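Local coordinates for protein aminotransferase class-III (PDB 5GHG) that probably transfers amino groups between amines and keto acids or ketones as an omega-transaminase, using a pyridoxal-phosphate-derived cofactor, at residues V42-V45 and R49-E52. The protein carries 1 engineered substitution. Residues are numbered along the deposited sequence; the frame is centred on the assembly and turned at random.
Sequences VEDV and RYIE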
ATOM      1  N   VAL B  42       7.237   7.928  23.695  1.00  2.07           N
ATOM      2  CA  VAL B  42       7.227   8.963  22.690  1.00  2.28           C
ATOM      3  C   VAL B  42       6.970  10.285  23.396  1.00  3.69           C
ATOM      4  O   VAL B  42       6.445  10.333  24.512  1.00  3.09           O
ATOM      5  CB  VAL B  42       6.170   8.740  21.580  1.00  2.79           C
ATOM      6  CG1 VAL B  42       6.495   7.496  20.763  1.00  3.81           C
ATOM      7  CG2 VAL B  42       4.787   8.642  22.155  1.00  3.54           C
ATOM      8  N   GLU B  43       7.338  11.362  22.724  1.00  3.96           N
ATOM      9  CA  GLU B  43       7.223  12.711  23.261  1.00  5.14           C
ATOM     10  C   GLU B  43       6.528  13.577  22.210  1.00  4.68           C
ATOM     11  O   GLU B  43       6.916  13.556  21.043  1.00  5.11           O
ATOM     12  CB  GLU B  43       8.603  13.226  23.619  1.00  8.64           C
ATOM     13  CG  GLU B  43       8.714  14.675  23.960  1.00 11.98           C
ATOM     14  CD  GLU B  43      10.175  15.074  24.211  1.00 25.17           C
ATOM     15  OE1 GLU B  43      10.891  14.301  24.897  1.00 25.85           O
ATOM     16  OE2 GLU B  43      10.593  16.127  23.688  1.00 33.17           O
ATOM     17  N   ASP B  44       5.492  14.303  22.614  1.00  4.55           N
ATOM     18  CA  ASP B  44       4.815  15.176  21.673  1.00  5.26           C
ATOM     19  C   ASP B  44       5.565  16.500  21.545  1.00  7.69           C
ATOM     20  O   ASP B  44       6.536  16.765  22.268  1.00  6.20           O
ATOM     21  CB  ASP B  44       3.356  15.393  22.082  1.00  5.43           C
ATOM     22  CG  ASP B  44       3.194  16.139  23.408  1.00 10.21           C
ATOM     23  OD1 ASP B  44       4.092  16.918  23.801  1.00 13.27           O
ATOM     24  OD2 ASP B  44       2.141  15.950  24.061  1.00 10.58           O
ATOM     25  N   VAL B  45       5.119  17.337  20.601  1.00  6.82           N
ATOM     26  CA  VAL B  45       5.858  18.570  20.314  1.00  7.68           C
ATOM     27  C   VAL B  45       5.812  19.550  21.485  1.00  9.48           C
ATOM     28  O   VAL B  45       6.595  20.502  21.521  1.00 12.27           O
ATOM     29  CB  VAL B  45       5.336  19.272  19.054  1.00  6.43           C
ATOM     30  CG1 VAL B  45       5.546  18.413  17.822  1.00  7.17           C
ATOM     31  CG2 VAL B  45       3.869  19.662  19.234  1.00  7.27           C
ATOM     32  N   ARG B  49       5.761  13.383  27.684  1.00  6.79           N
ATOM     33  CA  ARG B  49       6.177  12.015  27.387  1.00  9.22           C
ATOM     34  C   ARG B  49       5.098  11.008  27.765  1.00  5.56           C
ATOM     35  O   ARG B  49       4.358  11.192  28.731  1.00  4.99           O
ATOM     36  CB  ARG B  49       7.485  11.677  28.098  1.00 12.28           C
ATOM     37  CG  ARG B  49       8.669  12.440  27.504  1.00 15.67           C
ATOM     38  CD  ARG B  49       9.900  12.369  28.399  1.00 21.78           C
ATOM     39  NE  ARG B  49      10.401  11.005  28.542  1.00 22.14           N
ATOM     40  CZ  ARG B  49      11.166  10.389  27.648  1.00 24.64           C
ATOM     41  NH1 ARG B  49      11.596   9.154  27.881  1.00 26.80           N
ATOM     42  NH2 ARG B  49      11.490  10.993  26.523  1.00 26.32           N
ATOM     43  N   TYR B  50       5.009   9.933  26.982  1.00  3.99           N
ATOM     44  CA  TYR B  50       4.004   8.893  27.171  1.00  3.83           C
ATOM     45  C   TYR B  50       4.624   7.524  26.988  1.00  4.74           C
ATOM     46  O   TYR B  50       5.495   7.341  26.128  1.00  3.46           O
ATOM     47  CB  TYR B  50       2.872   8.999  26.145  1.00  4.06           C
ATOM     48  CG  TYR B  50       2.278  10.370  25.974  1.00  5.24           C
ATOM     49  CD1 TYR B  50       2.901  11.323  25.170  1.00  5.08           C
ATOM     50  CD2 TYR B  50       1.091  10.709  26.610  1.00  5.61           C
ATOM     51  CE1 TYR B  50       2.350  12.584  25.001  1.00  7.42           C
ATOM     52  CE2 TYR B  50       0.533  11.968  26.451  1.00  7.68           C
ATOM     53  CZ  TYR B  50       1.165  12.896  25.640  1.00  8.47           C
ATOM     54  OH  TYR B  50       0.619  14.133  25.476  1.00 11.08           O
ATOM     55  N   ILE B  51       4.148   6.556  27.764  1.00  3.54           N
ATOM     56  CA  ILE B  51       4.361   5.158  27.425  1.00  3.23           C
ATOM     57  C   ILE B  51       3.507   4.845  26.191  1.00  4.60           C
ATOM     58  O   ILE B  51       2.292   5.053  26.203  1.00  4.31           O
ATOM     59  CB  ILE B  51       3.988   4.234  28.585  1.00  4.21           C
ATOM     60  CG1 ILE B  51       4.941   4.427  29.760  1.00  5.55           C
ATOM     61  CG2 ILE B  51       3.934   2.764  28.100  1.00  4.00           C
ATOM     62  CD1 ILE B  51       4.558   3.623  31.007  1.00  6.25           C
ATOM     63  N   GLU B  52       4.153   4.371  25.124  1.00  3.37           N
ATOM     64  CA  GLU B  52       3.423   3.937  23.933  1.00  5.99           C
ATOM     65  C   GLU B  52       3.000   2.488  24.164  1.00  4.49           C
ATOM     66  O   GLU B  52       3.637   1.522  23.717  1.00  4.60           O
ATOM     67  CB  GLU B  52       4.257   4.124  22.670  1.00  5.41           C
ATOM     68  CG  GLU B  52       3.552   4.992  21.581  1.00  9.36           C
ATOM     69  CD  GLU B  52       2.242   4.378  21.082  1.00  6.78           C
ATOM     70  OE1 GLU B  52       2.003   3.178  21.357  1.00 10.42           O
ATOM     71  OE2 GLU B  52       1.428   5.084  20.431  1.00  9.48           O
TER
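The Y50 ring is met at its edge, near its own plane, by the carboxylate of D44 and the carbonyl oxygen of V42, which lies 3.7 Å from Y50 CD1. The D44 carboxylate plane is turned 69° from the ring, and Y50 OH donates to D44 OD2 over 2.8 Å, although the exact place of the hydroxyl is less sure. D44 CG sits between its backbone N and carbonyl carbon (chi1 65°), which turns the carboxylate to the tyrosine through OD2 while OD1 accepts from K48 N and S46 OG in the connecting turn. A phenylalanine at Y50 would keep the ring but is likely to leave D44 OD2 without this donor and the carboxylate freer to turn.

The R49 guanidinium likewise receives E43 OE1 at its edge, but this salt bridge to NH2 is long, 3.7 Å; NH1 pairs with D38. The extended E43 chain also lays its CB against R49 CG at 4.0 Å.

Two backbone hydrogen bonds join V42 and Y50 as an antiparallel hydrogen-bonded pair, V42 N to Y50 O at 3.0 Å and Y50 N to V42 O at 2.9 Å, and R49 CA adds a CA-H...O contact to V42 O. E43 and R49 follow as the non-hydrogen-bonded pair. On the opposite face of the sheet from E43 and R49, the one V42 shares with Y50, both methyls of V42 rest on E52 CG, 3.9 Å from CG2, while E52 OE1 caps G56 N and OE2 bonds Y83 of the second subunit.

These segments form a tight beta hairpin within a mixed sheet: strand 32-38 flanks the 41-44 arm and strand 414-419 runs parallel to 49-52. I415 of that strand packs on V42, Y50 and E52, and the chain turns after E52 into helix 55-58.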